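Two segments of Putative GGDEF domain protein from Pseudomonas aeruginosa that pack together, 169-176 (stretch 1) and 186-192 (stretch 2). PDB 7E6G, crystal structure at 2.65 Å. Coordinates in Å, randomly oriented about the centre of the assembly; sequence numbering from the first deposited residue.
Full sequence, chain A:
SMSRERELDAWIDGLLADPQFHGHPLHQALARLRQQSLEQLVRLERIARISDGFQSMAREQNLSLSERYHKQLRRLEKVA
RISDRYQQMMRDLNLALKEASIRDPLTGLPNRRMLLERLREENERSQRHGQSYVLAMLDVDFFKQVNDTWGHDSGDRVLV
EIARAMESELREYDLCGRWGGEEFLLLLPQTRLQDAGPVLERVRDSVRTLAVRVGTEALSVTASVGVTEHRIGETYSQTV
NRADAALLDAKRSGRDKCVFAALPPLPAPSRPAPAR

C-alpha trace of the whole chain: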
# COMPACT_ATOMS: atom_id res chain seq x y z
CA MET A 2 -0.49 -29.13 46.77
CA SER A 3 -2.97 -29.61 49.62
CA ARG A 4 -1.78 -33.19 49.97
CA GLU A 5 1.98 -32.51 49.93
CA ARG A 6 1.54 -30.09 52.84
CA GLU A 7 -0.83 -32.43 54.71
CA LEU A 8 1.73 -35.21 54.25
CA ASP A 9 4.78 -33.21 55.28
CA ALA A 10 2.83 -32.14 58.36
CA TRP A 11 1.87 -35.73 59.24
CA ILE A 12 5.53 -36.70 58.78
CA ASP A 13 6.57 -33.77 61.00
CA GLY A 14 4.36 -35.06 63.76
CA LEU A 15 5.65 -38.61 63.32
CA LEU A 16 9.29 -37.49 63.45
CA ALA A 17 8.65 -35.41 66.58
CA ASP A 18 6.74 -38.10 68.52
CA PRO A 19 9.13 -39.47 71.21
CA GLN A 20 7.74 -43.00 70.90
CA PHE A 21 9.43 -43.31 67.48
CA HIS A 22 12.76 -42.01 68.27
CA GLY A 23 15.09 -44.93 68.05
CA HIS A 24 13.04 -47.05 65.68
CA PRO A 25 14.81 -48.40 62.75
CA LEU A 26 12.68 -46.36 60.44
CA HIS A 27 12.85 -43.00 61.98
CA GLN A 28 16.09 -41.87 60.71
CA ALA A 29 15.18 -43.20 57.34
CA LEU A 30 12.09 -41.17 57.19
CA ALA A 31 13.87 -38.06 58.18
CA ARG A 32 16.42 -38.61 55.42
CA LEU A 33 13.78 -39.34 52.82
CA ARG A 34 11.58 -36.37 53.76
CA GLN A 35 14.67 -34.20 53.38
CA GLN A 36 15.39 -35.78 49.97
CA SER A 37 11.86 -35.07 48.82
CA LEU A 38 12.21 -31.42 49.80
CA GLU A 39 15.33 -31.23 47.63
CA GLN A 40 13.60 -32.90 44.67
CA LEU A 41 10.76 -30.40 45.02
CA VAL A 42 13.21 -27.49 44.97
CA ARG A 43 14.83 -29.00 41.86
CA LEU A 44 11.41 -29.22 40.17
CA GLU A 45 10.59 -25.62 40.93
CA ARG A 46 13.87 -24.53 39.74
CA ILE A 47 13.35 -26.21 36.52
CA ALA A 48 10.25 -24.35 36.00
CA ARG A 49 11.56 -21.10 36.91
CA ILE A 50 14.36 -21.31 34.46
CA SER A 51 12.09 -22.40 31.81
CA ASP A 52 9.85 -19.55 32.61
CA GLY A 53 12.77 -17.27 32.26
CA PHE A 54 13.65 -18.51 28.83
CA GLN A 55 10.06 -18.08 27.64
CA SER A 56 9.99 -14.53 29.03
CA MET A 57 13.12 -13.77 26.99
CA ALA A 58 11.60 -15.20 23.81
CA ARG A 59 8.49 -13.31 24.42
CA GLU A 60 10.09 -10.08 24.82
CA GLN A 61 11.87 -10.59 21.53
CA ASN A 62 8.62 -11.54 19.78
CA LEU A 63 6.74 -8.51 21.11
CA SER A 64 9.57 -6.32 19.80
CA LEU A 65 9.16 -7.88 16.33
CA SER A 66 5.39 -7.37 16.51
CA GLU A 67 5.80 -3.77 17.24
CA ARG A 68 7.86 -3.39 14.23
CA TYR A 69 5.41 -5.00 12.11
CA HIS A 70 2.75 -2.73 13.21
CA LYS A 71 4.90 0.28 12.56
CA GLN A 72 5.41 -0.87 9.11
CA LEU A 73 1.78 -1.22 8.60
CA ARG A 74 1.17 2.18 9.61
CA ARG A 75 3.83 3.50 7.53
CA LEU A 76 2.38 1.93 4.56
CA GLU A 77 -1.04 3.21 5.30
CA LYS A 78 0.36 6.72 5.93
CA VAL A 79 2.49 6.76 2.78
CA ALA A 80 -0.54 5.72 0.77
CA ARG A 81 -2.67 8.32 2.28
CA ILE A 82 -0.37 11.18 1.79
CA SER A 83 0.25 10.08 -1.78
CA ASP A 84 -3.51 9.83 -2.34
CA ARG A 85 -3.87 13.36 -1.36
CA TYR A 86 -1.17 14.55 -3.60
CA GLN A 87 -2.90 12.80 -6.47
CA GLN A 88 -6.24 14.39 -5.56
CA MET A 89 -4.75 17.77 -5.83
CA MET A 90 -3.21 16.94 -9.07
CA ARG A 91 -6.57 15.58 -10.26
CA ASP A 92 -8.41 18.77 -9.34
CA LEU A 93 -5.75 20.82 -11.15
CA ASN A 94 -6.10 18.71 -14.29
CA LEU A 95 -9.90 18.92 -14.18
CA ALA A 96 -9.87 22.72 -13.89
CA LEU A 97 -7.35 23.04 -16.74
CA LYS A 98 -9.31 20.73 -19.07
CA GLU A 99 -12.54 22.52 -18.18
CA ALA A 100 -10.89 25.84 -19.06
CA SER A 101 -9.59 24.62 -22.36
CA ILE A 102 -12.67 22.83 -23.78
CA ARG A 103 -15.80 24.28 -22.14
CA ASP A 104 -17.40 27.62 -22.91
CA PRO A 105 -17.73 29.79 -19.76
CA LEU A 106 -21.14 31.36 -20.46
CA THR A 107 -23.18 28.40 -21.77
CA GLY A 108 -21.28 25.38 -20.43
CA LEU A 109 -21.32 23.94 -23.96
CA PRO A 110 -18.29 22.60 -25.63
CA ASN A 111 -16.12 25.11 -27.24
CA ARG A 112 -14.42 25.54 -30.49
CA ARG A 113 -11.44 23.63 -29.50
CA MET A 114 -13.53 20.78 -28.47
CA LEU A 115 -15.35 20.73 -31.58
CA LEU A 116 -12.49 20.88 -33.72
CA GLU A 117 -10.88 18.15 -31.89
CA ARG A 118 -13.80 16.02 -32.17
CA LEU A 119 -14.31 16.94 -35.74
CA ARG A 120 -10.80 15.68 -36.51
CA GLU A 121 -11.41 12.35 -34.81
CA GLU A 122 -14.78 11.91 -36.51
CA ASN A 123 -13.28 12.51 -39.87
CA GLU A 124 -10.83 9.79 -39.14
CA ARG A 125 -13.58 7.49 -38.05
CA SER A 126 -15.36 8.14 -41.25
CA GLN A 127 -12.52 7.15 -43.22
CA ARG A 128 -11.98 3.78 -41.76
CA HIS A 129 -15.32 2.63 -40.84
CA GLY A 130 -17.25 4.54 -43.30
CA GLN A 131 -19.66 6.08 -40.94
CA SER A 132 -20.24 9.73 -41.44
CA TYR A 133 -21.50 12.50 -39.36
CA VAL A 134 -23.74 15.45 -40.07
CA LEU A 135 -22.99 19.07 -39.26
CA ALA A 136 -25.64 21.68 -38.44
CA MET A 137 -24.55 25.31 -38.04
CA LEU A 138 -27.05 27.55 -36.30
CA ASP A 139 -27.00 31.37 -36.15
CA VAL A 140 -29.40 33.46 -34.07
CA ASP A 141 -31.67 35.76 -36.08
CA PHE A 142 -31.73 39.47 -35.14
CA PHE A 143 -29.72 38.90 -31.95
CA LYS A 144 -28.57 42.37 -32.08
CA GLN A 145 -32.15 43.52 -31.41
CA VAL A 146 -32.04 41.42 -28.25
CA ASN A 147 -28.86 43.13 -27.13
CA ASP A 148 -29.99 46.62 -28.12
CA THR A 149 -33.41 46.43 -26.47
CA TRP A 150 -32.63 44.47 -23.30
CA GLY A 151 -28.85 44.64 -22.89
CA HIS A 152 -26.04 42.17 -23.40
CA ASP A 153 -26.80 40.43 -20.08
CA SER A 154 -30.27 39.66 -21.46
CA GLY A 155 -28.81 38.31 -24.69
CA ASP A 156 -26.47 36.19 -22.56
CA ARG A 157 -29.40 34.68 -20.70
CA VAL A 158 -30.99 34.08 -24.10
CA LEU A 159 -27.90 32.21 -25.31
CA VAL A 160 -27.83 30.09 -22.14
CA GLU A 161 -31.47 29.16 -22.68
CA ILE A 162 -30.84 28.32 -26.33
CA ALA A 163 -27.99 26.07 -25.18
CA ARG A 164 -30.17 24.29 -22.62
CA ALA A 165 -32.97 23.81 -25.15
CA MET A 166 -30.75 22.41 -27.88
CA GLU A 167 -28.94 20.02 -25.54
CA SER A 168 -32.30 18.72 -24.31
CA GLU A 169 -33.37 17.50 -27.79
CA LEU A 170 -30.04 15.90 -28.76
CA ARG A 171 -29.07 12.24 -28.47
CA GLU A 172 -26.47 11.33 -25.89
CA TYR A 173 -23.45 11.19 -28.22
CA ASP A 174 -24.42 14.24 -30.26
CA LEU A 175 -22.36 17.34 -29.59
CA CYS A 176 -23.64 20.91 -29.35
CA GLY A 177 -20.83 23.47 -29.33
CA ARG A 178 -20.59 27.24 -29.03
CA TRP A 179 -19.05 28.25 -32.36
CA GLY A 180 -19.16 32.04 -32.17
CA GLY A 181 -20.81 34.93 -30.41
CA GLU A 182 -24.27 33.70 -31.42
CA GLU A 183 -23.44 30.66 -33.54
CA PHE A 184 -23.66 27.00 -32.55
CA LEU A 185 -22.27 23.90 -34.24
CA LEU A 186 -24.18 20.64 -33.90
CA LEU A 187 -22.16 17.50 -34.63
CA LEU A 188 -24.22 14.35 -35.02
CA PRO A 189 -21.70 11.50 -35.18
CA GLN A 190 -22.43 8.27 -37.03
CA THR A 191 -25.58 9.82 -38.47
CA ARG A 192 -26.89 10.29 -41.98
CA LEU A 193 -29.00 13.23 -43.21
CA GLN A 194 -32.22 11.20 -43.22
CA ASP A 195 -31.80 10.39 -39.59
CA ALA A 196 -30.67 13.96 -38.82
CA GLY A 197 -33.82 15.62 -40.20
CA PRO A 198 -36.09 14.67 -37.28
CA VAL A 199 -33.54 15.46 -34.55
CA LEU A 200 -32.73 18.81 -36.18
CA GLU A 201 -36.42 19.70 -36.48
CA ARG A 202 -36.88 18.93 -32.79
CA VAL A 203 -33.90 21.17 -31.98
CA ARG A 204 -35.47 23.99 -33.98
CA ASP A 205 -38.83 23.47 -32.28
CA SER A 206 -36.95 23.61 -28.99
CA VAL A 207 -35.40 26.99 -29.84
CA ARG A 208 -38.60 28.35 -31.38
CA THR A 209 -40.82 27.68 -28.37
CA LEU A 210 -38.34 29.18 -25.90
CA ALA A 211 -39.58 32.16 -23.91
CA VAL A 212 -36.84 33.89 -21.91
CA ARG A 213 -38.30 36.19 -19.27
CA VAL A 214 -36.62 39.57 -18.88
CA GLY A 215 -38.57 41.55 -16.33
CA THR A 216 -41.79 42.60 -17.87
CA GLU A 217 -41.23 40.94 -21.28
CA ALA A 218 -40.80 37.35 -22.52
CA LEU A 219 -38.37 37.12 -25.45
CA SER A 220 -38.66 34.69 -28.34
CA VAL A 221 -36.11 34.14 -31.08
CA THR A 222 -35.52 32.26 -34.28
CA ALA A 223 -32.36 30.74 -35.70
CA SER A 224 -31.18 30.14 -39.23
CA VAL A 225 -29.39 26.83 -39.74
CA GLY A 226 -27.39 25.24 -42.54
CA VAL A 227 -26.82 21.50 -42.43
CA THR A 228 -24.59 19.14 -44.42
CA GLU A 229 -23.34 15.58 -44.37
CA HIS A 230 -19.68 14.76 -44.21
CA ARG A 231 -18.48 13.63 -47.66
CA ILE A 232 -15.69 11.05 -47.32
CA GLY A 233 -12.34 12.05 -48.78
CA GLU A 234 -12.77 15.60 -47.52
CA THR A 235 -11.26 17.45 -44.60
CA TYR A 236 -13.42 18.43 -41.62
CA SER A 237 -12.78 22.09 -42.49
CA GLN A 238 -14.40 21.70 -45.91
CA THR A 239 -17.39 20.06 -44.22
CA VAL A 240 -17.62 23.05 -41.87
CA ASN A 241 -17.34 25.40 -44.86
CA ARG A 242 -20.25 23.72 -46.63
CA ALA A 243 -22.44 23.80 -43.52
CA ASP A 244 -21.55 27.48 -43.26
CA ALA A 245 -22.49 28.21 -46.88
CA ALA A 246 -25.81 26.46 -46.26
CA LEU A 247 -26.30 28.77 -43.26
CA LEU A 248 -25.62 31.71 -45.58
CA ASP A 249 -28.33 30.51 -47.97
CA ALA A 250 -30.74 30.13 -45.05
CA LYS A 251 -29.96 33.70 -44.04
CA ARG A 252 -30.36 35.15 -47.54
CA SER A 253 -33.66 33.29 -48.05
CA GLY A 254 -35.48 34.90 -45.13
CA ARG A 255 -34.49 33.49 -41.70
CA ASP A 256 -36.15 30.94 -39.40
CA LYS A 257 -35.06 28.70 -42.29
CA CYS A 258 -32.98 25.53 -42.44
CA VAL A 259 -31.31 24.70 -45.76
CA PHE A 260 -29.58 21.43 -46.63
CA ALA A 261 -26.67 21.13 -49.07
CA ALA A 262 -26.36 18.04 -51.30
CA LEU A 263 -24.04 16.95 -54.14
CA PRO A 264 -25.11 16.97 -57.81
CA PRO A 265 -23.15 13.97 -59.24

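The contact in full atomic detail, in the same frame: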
# COMPACT_ATOMS: atom_id res chain seq x y z
N GLU A 169 -32.80 18.27 -26.69
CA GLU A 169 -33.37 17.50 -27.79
C GLU A 169 -32.34 16.68 -28.55
O GLU A 169 -32.67 16.12 -29.60
CB GLU A 169 -34.09 18.41 -28.80
CG GLU A 169 -35.25 19.24 -28.23
CD GLU A 169 -36.41 18.40 -27.71
OE1 GLU A 169 -36.93 18.78 -26.63
OE2 GLU A 169 -36.81 17.41 -28.39
N LEU A 170 -31.10 16.63 -28.08
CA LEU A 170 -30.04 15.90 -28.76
C LEU A 170 -29.85 14.51 -28.14
O LEU A 170 -30.12 14.29 -26.96
CB LEU A 170 -28.73 16.68 -28.70
CG LEU A 170 -28.66 17.96 -29.53
CD1 LEU A 170 -27.27 18.54 -29.40
CD2 LEU A 170 -28.97 17.64 -30.97
N ARG A 171 -29.39 13.56 -28.97
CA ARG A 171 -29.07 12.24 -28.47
C ARG A 171 -27.78 12.30 -27.65
O ARG A 171 -27.08 13.32 -27.64
CB ARG A 171 -28.97 11.23 -29.61
CG ARG A 171 -30.22 11.11 -30.46
CD ARG A 171 -30.04 11.72 -31.82
NE ARG A 171 -29.41 10.82 -32.79
CZ ARG A 171 -28.61 11.20 -33.77
NH1 ARG A 171 -28.10 10.32 -34.61
NH2 ARG A 171 -28.29 12.48 -33.92
N GLU A 172 -27.47 11.21 -26.95
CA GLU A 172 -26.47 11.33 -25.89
C GLU A 172 -25.06 11.51 -26.44
O GLU A 172 -24.22 12.12 -25.78
CB GLU A 172 -26.56 10.12 -24.95
CG GLU A 172 -25.67 8.95 -25.30
CD GLU A 172 -25.84 7.78 -24.32
OE1 GLU A 172 -24.98 7.62 -23.43
OE2 GLU A 172 -26.84 7.04 -24.44
N TYR A 173 -24.78 11.03 -27.65
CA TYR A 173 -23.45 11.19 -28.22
C TYR A 173 -23.35 12.35 -29.20
O TYR A 173 -22.24 12.66 -29.66
CB TYR A 173 -23.00 9.88 -28.90
CG TYR A 173 -22.70 8.81 -27.90
CD1 TYR A 173 -21.60 8.92 -27.06
CD2 TYR A 173 -23.53 7.71 -27.75
CE1 TYR A 173 -21.31 7.95 -26.11
CE2 TYR A 173 -23.26 6.73 -26.80
CZ TYR A 173 -22.15 6.86 -25.99
OH TYR A 173 -21.85 5.90 -25.04
N ASP A 174 -24.47 12.99 -29.53
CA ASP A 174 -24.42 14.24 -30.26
C ASP A 174 -23.72 15.33 -29.45
O ASP A 174 -23.65 15.29 -28.22
CB ASP A 174 -25.82 14.70 -30.62
CG ASP A 174 -26.52 13.73 -31.52
OD1 ASP A 174 -25.85 12.84 -32.09
OD2 ASP A 174 -27.76 13.85 -31.63
N LEU A 175 -23.23 16.33 -30.16
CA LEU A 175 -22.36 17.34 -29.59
C LEU A 175 -22.87 18.71 -30.01
O LEU A 175 -22.92 19.01 -31.20
CB LEU A 175 -20.94 17.13 -30.07
CG LEU A 175 -19.77 17.28 -29.12
CD1 LEU A 175 -19.92 16.36 -27.93
CD2 LEU A 175 -18.56 16.92 -29.92
N CYS A 176 -23.22 19.55 -29.05
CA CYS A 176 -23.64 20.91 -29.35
C CYS A 176 -22.60 21.88 -28.82
O CYS A 176 -22.44 22.02 -27.60
CB CYS A 176 -25.00 21.24 -28.76
SG CYS A 176 -25.43 23.00 -29.00
N LEU A 186 -23.69 21.96 -34.28
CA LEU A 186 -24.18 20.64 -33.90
C LEU A 186 -23.39 19.61 -34.70
O LEU A 186 -23.31 19.71 -35.93
CB LEU A 186 -25.68 20.53 -34.19
CG LEU A 186 -26.72 21.02 -33.16
CD1 LEU A 186 -26.39 22.38 -32.53
CD2 LEU A 186 -28.11 21.07 -33.78
N LEU A 187 -22.78 18.66 -34.01
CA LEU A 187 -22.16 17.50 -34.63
C LEU A 187 -22.96 16.26 -34.26
O LEU A 187 -23.07 15.91 -33.07
CB LEU A 187 -20.70 17.35 -34.20
CG LEU A 187 -20.04 16.06 -34.69
CD1 LEU A 187 -19.60 16.20 -36.10
CD2 LEU A 187 -18.84 15.77 -33.82
N LEU A 188 -23.55 15.62 -35.26
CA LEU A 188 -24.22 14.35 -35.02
C LEU A 188 -23.34 13.24 -35.56
O LEU A 188 -23.27 13.03 -36.79
CB LEU A 188 -25.61 14.31 -35.66
CG LEU A 188 -26.48 15.54 -35.51
CD1 LEU A 188 -27.90 15.24 -35.98
CD2 LEU A 188 -26.48 16.01 -34.07
N PRO A 189 -22.63 12.52 -34.70
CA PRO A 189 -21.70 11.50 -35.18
C PRO A 189 -22.45 10.24 -35.57
O PRO A 189 -23.52 9.92 -35.04
CB PRO A 189 -20.80 11.25 -33.97
CG PRO A 189 -21.68 11.53 -32.80
CD PRO A 189 -22.69 12.57 -33.23
N GLN A 190 -21.86 9.52 -36.53
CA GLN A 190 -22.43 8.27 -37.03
C GLN A 190 -23.91 8.44 -37.34
O GLN A 190 -24.76 7.69 -36.88
CB GLN A 190 -22.20 7.13 -36.05
CG GLN A 190 -20.75 7.01 -35.60
CD GLN A 190 -20.56 5.99 -34.52
OE1 GLN A 190 -20.11 6.31 -33.42
NE2 GLN A 190 -20.88 4.74 -34.82
N THR A 191 -24.21 9.48 -38.12
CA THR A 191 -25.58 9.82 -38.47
C THR A 191 -25.60 10.24 -39.92
O THR A 191 -24.67 10.89 -40.41
CB THR A 191 -26.12 10.94 -37.55
OG1 THR A 191 -26.03 10.55 -36.17
CG2 THR A 191 -27.57 11.27 -37.88
N ARG A 192 -26.64 9.83 -40.62
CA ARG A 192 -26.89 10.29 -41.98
C ARG A 192 -28.06 11.29 -42.01
O ARG A 192 -28.94 11.28 -41.15
CB ARG A 192 -27.17 9.10 -42.92
CG ARG A 192 -25.89 8.51 -43.54
CD ARG A 192 -25.77 6.99 -43.32
NE ARG A 192 -25.82 6.61 -41.91
CZ ARG A 192 -24.82 6.70 -41.04
NH1 ARG A 192 -23.63 7.19 -41.41
NH2 ARG A 192 -25.00 6.32 -39.78

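How do the two backbones meet? Only their ends at 175-176 and 186-188 are strand, and these run antiparallel, with Leu-175 and Leu-187 forming a hydrogen-bonded pair: Leu-175 N donates to Leu-187 O at 2.9 Å, and Leu-187 N donates to Leu-175 O at 2.8 Å. The next pair, Cys-176 and Leu-186, is of the non-hydrogen-bonded kind, its CA atoms 4.6 Å apart. Both carbonyls also receive a CA-H contact, from Asp-174 CA to Leu-187 O at 3.5 Å and from Leu-186 CA to Leu-175 O at 3.4 Å.

What do the strand side chains add? Alternation along the strands sends Leu-175 and Leu-187 to one face of the sheet, where Leu-175 CD2 lies 4.1 Å from Leu-187 CD2. Cys-176 and Leu-186 go to the other, where Cys-176 SG is 3.7 Å from Leu-186 CD1. Apolar groups suit these places, since they pack without needing polar partners.

How is the contact extended beyond the bridged pairs? The loop before Leu-175 packs beside Leu-188, Pro-189 and Thr-191. Leu-170 CD2 approaches Leu-188 CD2 at 4.3 Å, and Tyr-173 CB lies 4.4 Å from Pro-189 CG, while the tyrosine ring leads away. Pro-189 offers a compact apolar ring and no backbone NH that would need an acceptor.

Why does a charged arginine fit here? Arg-171 reaches across with NH1, which donates to Thr-191 OG1 at 2.6 Å, and Arg-171 NH2 forms a salt bridge with Asp-174 OD2 at 2.7 Å, though the hydrogen bond in it is weak, bent to 126° at the hydrogen. Asp-174 OD2 also accepts from Arg-171 N at 3.1 Å, so the buried carboxylate has its charge answered within its own loop. Thr-191 OG1 in turn donates to Pro-189 O at 2.8 Å, linking the arginine, through the threonine hydroxyl, to the backbone of stretch 2. In all, 458 Å² is buried, summed over both sides.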